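Leucyl aminopeptidase (Trypanosoma brucei brucei, PDB 5NTD) probably removes leucine and other amino acids from the N-termini of peptides as a hexameric M17 metalloaminopeptidase with two manganese ions in its active site. Local coordinates at residues D241-G245 / D246-E250; K289-V292 / Y293-G296; V494-A497 / Y498-N502. All blocks are in the same frame, centred on the assembly; numbering follows the deposited sequence.

The three contacts follow one another along the catalytic domain and all reach its central mixed sheet. Interaction 2 holds the active site: Lys289 and Asp294 bind manganese, and the inhibitor bestatin closes the metal cluster. Interaction 3, whose centre is about 14 Å from that of interaction 2, touches the same inhibitor at its phenyl end through Ala497 and Tyr498; nearest atoms of the two contacts are about 7 Å apart, without touching, and besides the sheet they share bestatin. Interaction 1 lies at the periphery, its centre about 18 Å from that of interaction 2 and about 28 Å from that of interaction 3, where residues 246-250 meet a second subunit.

Interaction 1: D241-G245 / D246-E250; sequences DVICG and DDLCE
Ile243 turns CG2 anti to its backbone N and CG1 beside it (chi1 -47°), while Leu248 places CG anti to its own carbonyl carbon. Together these rotations bring Ile243 CG2 to 3.6 Å from Leu248 CD2, the two side chains lying askew to one another. Leu248 CD2 also rests against the strand backbone, 3.6 Å from Ile243 O. Between the two residues the chain swings from strand 241-244 into helix 246-250; the N-to-C directions of the two short segments are almost perpendicular (88°). Gly245 makes the corner with a positive phi of 55°, a conformation that favours glycine. Two backbone bonds fasten the turn: Asp247 N donates to Cys244 O (3.1 Å), and Leu248 N donates to Gly245 O (2.9 Å). The Asp247 carboxylate meets the strand backbone through a water, which gives a hydrogen to Asp247 OD2 (2.9 Å) and accepts one from Cys244 N (2.8 Å). Ile243 and Leu248 are buried, with Tyr253 packing on both. Glu250 accepts hydrogen bonds from the backbone N atoms of Lys6 and Ala7 of the second subunit. Ile256 and Tyr257 of helix 254-260 also pack on Leu248, Val242 packs on helix 222-236, and strand 239-244 pairs antiparallel with strand 268-274 at this margin of the catalytic sheet.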
loop_
_atom_site.group_PDB
_atom_site.type_symbol
_atom_site.label_atom_id
_atom_site.label_comp_id
_atom_site.label_asym_id
_atom_site.label_seq_id
_atom_site.Cartn_x
_atom_site.Cartn_y
_atom_site.Cartn_z
ATOM N N ASP G 241 -26.712 34.031 -15.432
ATOM C CA ASP G 241 -27.586 32.907 -15.822
ATOM C C ASP G 241 -27.191 31.672 -14.966
ATOM O O ASP G 241 -26.027 31.317 -14.905
ATOM C CB ASP G 241 -27.417 32.578 -17.300
ATOM C CG ASP G 241 -28.186 31.327 -17.726
ATOM O OD1 ASP G 241 -29.409 31.281 -17.463
ATOM O OD2 ASP G 241 -27.587 30.411 -18.373
ATOM N N VAL G 242 -28.168 31.050 -14.354
ATOM C CA VAL G 242 -27.951 29.911 -13.495
ATOM C C VAL G 242 -28.763 28.728 -13.971
ATOM O O VAL G 242 -29.985 28.788 -14.029
ATOM C CB VAL G 242 -28.366 30.194 -12.043
ATOM C CG1 VAL G 242 -28.156 28.965 -11.165
ATOM C CG2 VAL G 242 -27.571 31.356 -11.475
ATOM N N ILE G 243 -28.087 27.628 -14.259
ATOM C CA ILE G 243 -28.767 26.363 -14.509
ATOM C C ILE G 243 -28.490 25.471 -13.316
ATOM O O ILE G 243 -27.347 25.090 -13.058
ATOM C CB ILE G 243 -28.316 25.703 -15.802
ATOM C CG1 ILE G 243 -28.298 26.745 -16.911
ATOM C CG2 ILE G 243 -29.253 24.561 -16.158
ATOM C CD1 ILE G 243 -27.772 26.223 -18.217
ATOM N N CYS G 244 -29.543 25.102 -12.615
ATOM C CA CYS G 244 -29.428 24.500 -11.268
ATOM C C CYS G 244 -29.982 23.087 -11.143
ATOM O O CYS G 244 -31.048 22.773 -11.659
ATOM C CB CYS G 244 -30.131 25.360 -10.229
ATOM S SG CYS G 244 -29.930 24.731 -8.537
ATOM N N GLY G 245 -29.192 22.230 -10.501
ATOM C CA GLY G 245 -29.646 20.903 -10.067
ATOM C C GLY G 245 -30.220 20.033 -11.144
ATOM O O GLY G 245 -29.619 19.816 -12.190
ATOM N N ASP G 246 -31.423 19.552 -10.913
ATOM C CA ASP G 246 -32.068 18.636 -11.887
ATOM C C ASP G 246 -32.311 19.257 -13.259
ATOM O O ASP G 246 -32.366 18.557 -14.266
ATOM C CB ASP G 246 -33.348 18.059 -11.305
ATOM C CG ASP G 246 -33.080 17.088 -10.145
ATOM O OD1 ASP G 246 -31.906 16.868 -9.736
ATOM O OD2 ASP G 246 -34.058 16.501 -9.630
ATOM N N ASP G 247 -32.396 20.583 -13.329
ATOM C CA ASP G 247 -32.529 21.269 -14.642
ATOM C C ASP G 247 -31.336 21.028 -15.530
ATOM O O ASP G 247 -31.445 21.062 -16.764
ATOM C CB ASP G 247 -32.737 22.764 -14.500
ATOM C CG ASP G 247 -34.052 23.099 -13.823
ATOM O OD1 ASP G 247 -35.042 22.336 -13.994
ATOM O OD2 ASP G 247 -34.114 24.161 -13.157
ATOM N N LEU G 248 -30.184 20.753 -14.908
ATOM C CA LEU G 248 -28.952 20.386 -15.693
ATOM C C LEU G 248 -29.167 19.093 -16.439
ATOM O O LEU G 248 -28.895 18.979 -17.622
ATOM C CB LEU G 248 -27.727 20.269 -14.807
ATOM C CG LEU G 248 -27.240 21.617 -14.278
ATOM C CD1 LEU G 248 -26.345 21.403 -13.074
ATOM C CD2 LEU G 248 -26.493 22.394 -15.360
ATOM N N CYS G 249 -29.761 18.142 -15.748
ATOM C CA CYS G 249 -30.129 16.852 -16.363
ATOM C C CYS G 249 -31.170 17.040 -17.478
ATOM O O CYS G 249 -30.974 16.605 -18.594
ATOM C CB CYS G 249 -30.662 15.869 -15.316
ATOM S SG CYS G 249 -30.975 14.223 -16.036
ATOM N N GLU G 250 -32.250 17.763 -17.173
ATOM C CA GLU G 250 -33.358 18.003 -18.194
ATOM C C GLU G 250 -32.837 18.685 -19.441
ATOM O O GLU G 250 -33.255 18.388 -20.543
ATOM C CB GLU G 250 -34.495 18.847 -17.648
ATOM C CG GLU G 250 -35.091 18.400 -16.302
ATOM C CD GLU G 250 -35.780 17.033 -16.304
ATOM O OE1 GLU G 250 -35.773 16.319 -17.338
ATOM O OE2 GLU G 250 -36.341 16.667 -15.220
HETATM O O HOH W 1 -32.020 26.195 -13.162
#

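Interaction 2: K289-V292 / Y293-G296; sequences KGIV and YDCG. With MN (manganese (II) ion), chain B; MN (manganese (II) ion), chain C; BES (2-(3-amino-2-hydroxy-4-phenyl-butyrylamino)-4-methyl-pentanoic acid), chain D.
Metal coordination dominates the meeting of Lys289 and Asp294. Lys289 runs fully extended, its CG anti to the backbone N (chi1 176°), and delivers NZ to the chain B manganese ion at 2.1 Å. Asp294 OD2 bridges both ions, 2.0 Å from the chain B manganese and equally far from the chain C manganese. Lys289 NZ and Asp294 OD2 stay 4.1 Å apart, joined through the metal. Bestatin completes the cluster with its amine N2 on the first ion, its hydroxyl O2 shared by both and its carbonyl O3 on the second. Among the hydrogen bonds, Asp294 OD1 is held by Asn344 ND2, with a weak addition from Gly296 N (3.2 Å), which together should limit rotation of the carboxylate. Tyr293 OH is hydrogen-bonded to Asn353 O of the third subunit. In apolar packing, Ile291 CG2 lies 3.8 Å from Asp294 CB. Residues 289-294 turn a corner at Val292, which lets strand 283-291 and strand 293-294 present their ligands to one cluster. Lys289 and Asp294, with Asp312, Asp371 and Glu373, form the two-metal site characteristic of M17 leucyl aminopeptidases.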
loop_
_atom_site.group_PDB
_atom_site.type_symbol
_atom_site.label_atom_id
_atom_site.label_comp_id
_atom_site.label_asym_id
_atom_site.label_seq_id
_atom_site.Cartn_x
_atom_site.Cartn_y
_atom_site.Cartn_z
ATOM N N LYS G 289 -13.310 25.505 -13.290
ATOM C CA LYS G 289 -13.630 24.287 -12.496
ATOM C C LYS G 289 -13.969 24.772 -11.098
ATOM O O LYS G 289 -13.106 25.251 -10.361
ATOM C CB LYS G 289 -12.466 23.274 -12.472
ATOM C CG LYS G 289 -12.709 22.051 -11.590
ATOM C CD LYS G 289 -11.460 21.153 -11.422
ATOM C CE LYS G 289 -11.688 20.000 -10.430
ATOM N NZ LYS G 289 -10.518 19.150 -10.069
ATOM N N GLY G 290 -15.230 24.640 -10.748
ATOM C CA GLY G 290 -15.715 25.077 -9.442
ATOM C C GLY G 290 -16.111 23.943 -8.534
ATOM O O GLY G 290 -17.241 23.855 -8.056
ATOM N N ILE G 291 -15.178 23.035 -8.321
ATOM C CA ILE G 291 -15.446 21.871 -7.449
ATOM C C ILE G 291 -15.189 22.338 -6.032
ATOM O O ILE G 291 -14.049 22.408 -5.574
ATOM C CB ILE G 291 -14.622 20.629 -7.821
ATOM C CG1 ILE G 291 -14.980 20.186 -9.248
ATOM C CG2 ILE G 291 -14.866 19.488 -6.844
ATOM C CD1 ILE G 291 -16.439 19.806 -9.487
ATOM N N VAL G 292 -16.267 22.664 -5.349
ATOM C CA VAL G 292 -16.204 23.233 -3.974
ATOM C C VAL G 292 -15.520 22.296 -2.989
ATOM O O VAL G 292 -14.902 22.735 -2.030
ATOM C CB VAL G 292 -17.586 23.632 -3.442
ATOM C CG1 VAL G 292 -18.080 24.825 -4.235
ATOM C CG2 VAL G 292 -18.581 22.489 -3.535
ATOM N N TYR G 293 -15.700 21.004 -3.232
ATOM C CA TYR G 293 -14.935 19.961 -2.557
ATOM C C TYR G 293 -14.885 18.689 -3.392
ATOM O O TYR G 293 -15.867 18.292 -3.993
ATOM C CB TYR G 293 -15.526 19.655 -1.221
ATOM C CG TYR G 293 -14.634 18.853 -0.291
ATOM C CD1 TYR G 293 -13.439 19.388 0.201
ATOM C CD2 TYR G 293 -14.977 17.560 0.084
ATOM C CE1 TYR G 293 -12.645 18.674 1.060
ATOM C CE2 TYR G 293 -14.186 16.827 0.946
ATOM C CZ TYR G 293 -13.025 17.381 1.438
ATOM O OH TYR G 293 -12.228 16.665 2.303
ATOM N N ASP G 294 -13.686 18.123 -3.481
ATOM C CA ASP G 294 -13.387 16.929 -4.319
ATOM C C ASP G 294 -13.034 15.822 -3.321
ATOM O O ASP G 294 -11.875 15.634 -2.978
ATOM C CB ASP G 294 -12.202 17.183 -5.311
ATOM C CG ASP G 294 -12.045 16.077 -6.399
ATOM O OD1 ASP G 294 -12.874 15.149 -6.321
ATOM O OD2 ASP G 294 -11.152 16.181 -7.371
ATOM N N CYS G 295 -14.029 15.052 -2.894
ATOM C CA CYS G 295 -13.736 13.838 -2.087
ATOM C C CYS G 295 -13.243 12.650 -2.948
ATOM O O CYS G 295 -12.812 11.653 -2.423
ATOM C CB CYS G 295 -14.936 13.425 -1.227
ATOM S SG CYS G 295 -16.163 12.341 -2.006
ATOM N N GLY G 296 -13.375 12.784 -4.261
ATOM C CA GLY G 296 -13.067 11.720 -5.241
ATOM C C GLY G 296 -14.292 11.010 -5.804
ATOM O O GLY G 296 -14.228 10.297 -6.778
HETATM MN MN MN B . -10.806 17.758 -8.579
HETATM MN MN MN C . -10.874 14.570 -8.510
HETATM N N2 BES D . -8.869 18.095 -8.101
HETATM C C1 BES D . -7.961 16.990 -8.399
HETATM C C6 BES D . -6.560 17.454 -8.867
HETATM C C7 BES D . -5.564 17.843 -7.810
HETATM C C8 BES D . -5.556 19.125 -7.277
HETATM C C12 BES D . -4.593 16.945 -7.386
HETATM C C9 BES D . -4.625 19.488 -6.306
HETATM C C11 BES D . -3.656 17.307 -6.405
HETATM C C10 BES D . -3.674 18.575 -5.858
HETATM C C2 BES D . -8.666 16.125 -9.466
HETATM O O2 BES D . -10.125 16.159 -9.397
HETATM C C3 BES D . -8.246 14.701 -9.252
HETATM O O3 BES D . -8.972 14.074 -8.444
HETATM N N1 BES D . -7.196 14.323 -9.999
HETATM C C4 BES D . -6.596 13.022 -9.997
HETATM C C13 BES D . -7.207 12.114 -11.059
HETATM C C14 BES D . -6.906 10.627 -10.880
HETATM C C15 BES D . -7.070 10.046 -9.481
HETATM C C16 BES D . -7.813 9.821 -11.777
HETATM C C5 BES D . -5.136 13.109 -10.285
HETATM O O1 BES D . -4.386 12.379 -9.637
HETATM O O4 BES D . -4.721 13.881 -11.154
#

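Interaction 3: V494-A497 / Y498-N502; sequences VDLA and YPVFN. With BES (2-(3-amino-2-hydroxy-4-phenyl-butyrylamino)-4-methyl-pentanoic acid), chain D.
Leu496 and Val500 meet across the bend through their methyl branches, Leu496 CD1 lying 3.7 Å from Val500 CG1 with the two side chains roughly at right angles. Val500 CG1 is anti to its carbonyl carbon (chi1 -61°), which also sets it 3.3 Å from Leu496 O. Pro499 approaches the same carbonyl with its ring, CD 3.5 Å from Leu496 O. Phe501 CG sits between its backbone N and carbonyl carbon (chi1 79°), which brings the edge of the ring, near its plane, to Ala497 O, with Phe501 CE1 3.6 Å away. The bond from CA to CB of Tyr498 points away from residues 494-497, yet its ring stays in touch: Tyr498 CD1 is 3.9 Å from Ala497 CB. At the far end of that ring Tyr498 OH comes to 3.8 Å from BES C11, and Ala497 CB reaches BES C8 at 3.9 Å. The two residues thus touch the bestatin phenyl group by van der Waals contact, and Tyr498 also packs on Asp468 of the fourth subunit. The backbone folds as a type I turn from Tyr498 to Phe501. Just before it, Ala497 N makes a weak hydrogen bond to Asp495 OD1, which also accepts from Leu402 N, while Asp495 OD2 is hydrogen-bonded to Thr403 OG1. Gln406 of helix 404-410 accepts from Tyr498 N. Strand 490-495 lies between parallel strand 395-400 and antiparallel strand 415-419; after the turn, strand 501-502 pairs with 505-506.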
loop_
_atom_site.group_PDB
_atom_site.type_symbol
_atom_site.label_atom_id
_atom_site.label_comp_id
_atom_site.label_asym_id
_atom_site.label_seq_id
_atom_site.Cartn_x
_atom_site.Cartn_y
_atom_site.Cartn_z
ATOM N N VAL G 494 -5.692 26.038 -18.772
ATOM C CA VAL G 494 -4.782 26.399 -17.668
ATOM C C VAL G 494 -4.981 25.447 -16.472
ATOM O O VAL G 494 -6.015 25.450 -15.815
ATOM C CB VAL G 494 -4.989 27.834 -17.169
ATOM C CG1 VAL G 494 -3.909 28.234 -16.175
ATOM C CG2 VAL G 494 -4.986 28.794 -18.328
ATOM N N ASP G 495 -3.984 24.610 -16.244
ATOM C CA ASP G 495 -4.003 23.659 -15.134
ATOM C C ASP G 495 -3.235 24.329 -14.019
ATOM O O ASP G 495 -2.014 24.469 -14.074
ATOM C CB ASP G 495 -3.375 22.318 -15.514
ATOM C CG ASP G 495 -3.669 21.216 -14.487
ATOM O OD1 ASP G 495 -3.928 21.540 -13.309
ATOM O OD2 ASP G 495 -3.614 20.023 -14.868
ATOM N N LEU G 496 -3.956 24.760 -13.016
ATOM C CA LEU G 496 -3.350 25.502 -11.880
ATOM C C LEU G 496 -3.549 24.815 -10.517
ATOM O O LEU G 496 -3.687 25.446 -9.482
ATOM C CB LEU G 496 -3.843 26.952 -11.834
ATOM C CG LEU G 496 -5.295 27.232 -12.207
ATOM C CD1 LEU G 496 -6.266 26.558 -11.263
ATOM C CD2 LEU G 496 -5.523 28.730 -12.184
ATOM N N ALA G 497 -3.489 23.501 -10.567
ATOM C CA ALA G 497 -3.656 22.650 -9.365
ATOM C C ALA G 497 -2.844 23.144 -8.182
ATOM O O ALA G 497 -3.341 23.295 -7.089
ATOM C CB ALA G 497 -3.332 21.191 -9.678
ATOM N N TYR G 498 -1.578 23.389 -8.420
ATOM C CA TYR G 498 -0.641 23.794 -7.348
ATOM C C TYR G 498 -0.405 25.310 -7.148
ATOM O O TYR G 498 -0.277 25.754 -6.019
ATOM C CB TYR G 498 0.687 23.051 -7.475
ATOM C CG TYR G 498 0.564 21.589 -7.126
ATOM C CD1 TYR G 498 0.163 20.665 -8.076
ATOM C CD2 TYR G 498 0.822 21.142 -5.832
ATOM C CE1 TYR G 498 0.030 19.331 -7.759
ATOM C CE2 TYR G 498 0.703 19.812 -5.507
ATOM C CZ TYR G 498 0.304 18.913 -6.478
ATOM O OH TYR G 498 0.162 17.581 -6.148
ATOM N N PRO G 499 -0.390 26.098 -8.221
ATOM C CA PRO G 499 -0.133 27.502 -8.005
ATOM C C PRO G 499 -1.183 28.275 -7.195
ATOM O O PRO G 499 -0.916 29.375 -6.739
ATOM C CB PRO G 499 -0.051 28.042 -9.434
ATOM C CG PRO G 499 0.516 26.901 -10.215
ATOM C CD PRO G 499 -0.164 25.711 -9.620
ATOM N N VAL G 500 -2.376 27.700 -7.067
ATOM C CA VAL G 500 -3.449 28.332 -6.286
ATOM C C VAL G 500 -3.244 28.320 -4.779
ATOM O O VAL G 500 -4.021 28.908 -4.044
ATOM C CB VAL G 500 -4.843 27.781 -6.593
ATOM C CG1 VAL G 500 -5.171 28.020 -8.048
ATOM C CG2 VAL G 500 -4.983 26.317 -6.205
ATOM N N PHE G 501 -2.224 27.632 -4.313
ATOM C CA PHE G 501 -1.978 27.541 -2.859
ATOM C C PHE G 501 -0.497 27.379 -2.514
ATOM O O PHE G 501 0.303 26.993 -3.321
ATOM C CB PHE G 501 -2.815 26.421 -2.205
ATOM C CG PHE G 501 -2.261 25.024 -2.404
ATOM C CD1 PHE G 501 -2.516 24.313 -3.555
ATOM C CD2 PHE G 501 -1.459 24.434 -1.424
ATOM C CE1 PHE G 501 -1.971 23.057 -3.760
ATOM C CE2 PHE G 501 -0.917 23.171 -1.620
ATOM C CZ PHE G 501 -1.187 22.477 -2.787
ATOM N N ASN G 502 -0.190 27.697 -1.276
ATOM C CA ASN G 502 1.083 27.367 -0.696
ATOM C C ASN G 502 0.839 26.970 0.760
ATOM O O ASN G 502 -0.270 26.750 1.152
ATOM C CB ASN G 502 2.078 28.524 -0.850
ATOM C CG ASN G 502 1.660 29.784 -0.093
ATOM O OD1 ASN G 502 0.902 29.752 0.874
ATOM N ND2 ASN G 502 2.196 30.894 -0.520
HETATM N N2 BES D . -8.869 18.095 -8.101
HETATM C C1 BES D . -7.961 16.990 -8.399
HETATM C C6 BES D . -6.560 17.454 -8.867
HETATM C C7 BES D . -5.564 17.843 -7.810
HETATM C C8 BES D . -5.556 19.125 -7.277
HETATM C C12 BES D . -4.593 16.945 -7.386
HETATM C C9 BES D . -4.625 19.488 -6.306
HETATM C C11 BES D . -3.656 17.307 -6.405
HETATM C C10 BES D . -3.674 18.575 -5.858
HETATM C C2 BES D . -8.666 16.125 -9.466
HETATM O O2 BES D . -10.125 16.159 -9.397
HETATM C C3 BES D . -8.246 14.701 -9.252
HETATM O O3 BES D . -8.972 14.074 -8.444
HETATM N N1 BES D . -7.196 14.323 -9.999
HETATM C C4 BES D . -6.596 13.022 -9.997
HETATM C C13 BES D . -7.207 12.114 -11.059
HETATM C C14 BES D . -6.906 10.627 -10.880
HETATM C C15 BES D . -7.070 10.046 -9.481
HETATM C C16 BES D . -7.813 9.821 -11.777
HETATM C C5 BES D . -5.136 13.109 -10.285
HETATM O O1 BES D . -4.386 12.379 -9.637
HETATM O O4 BES D . -4.721 13.881 -11.154
#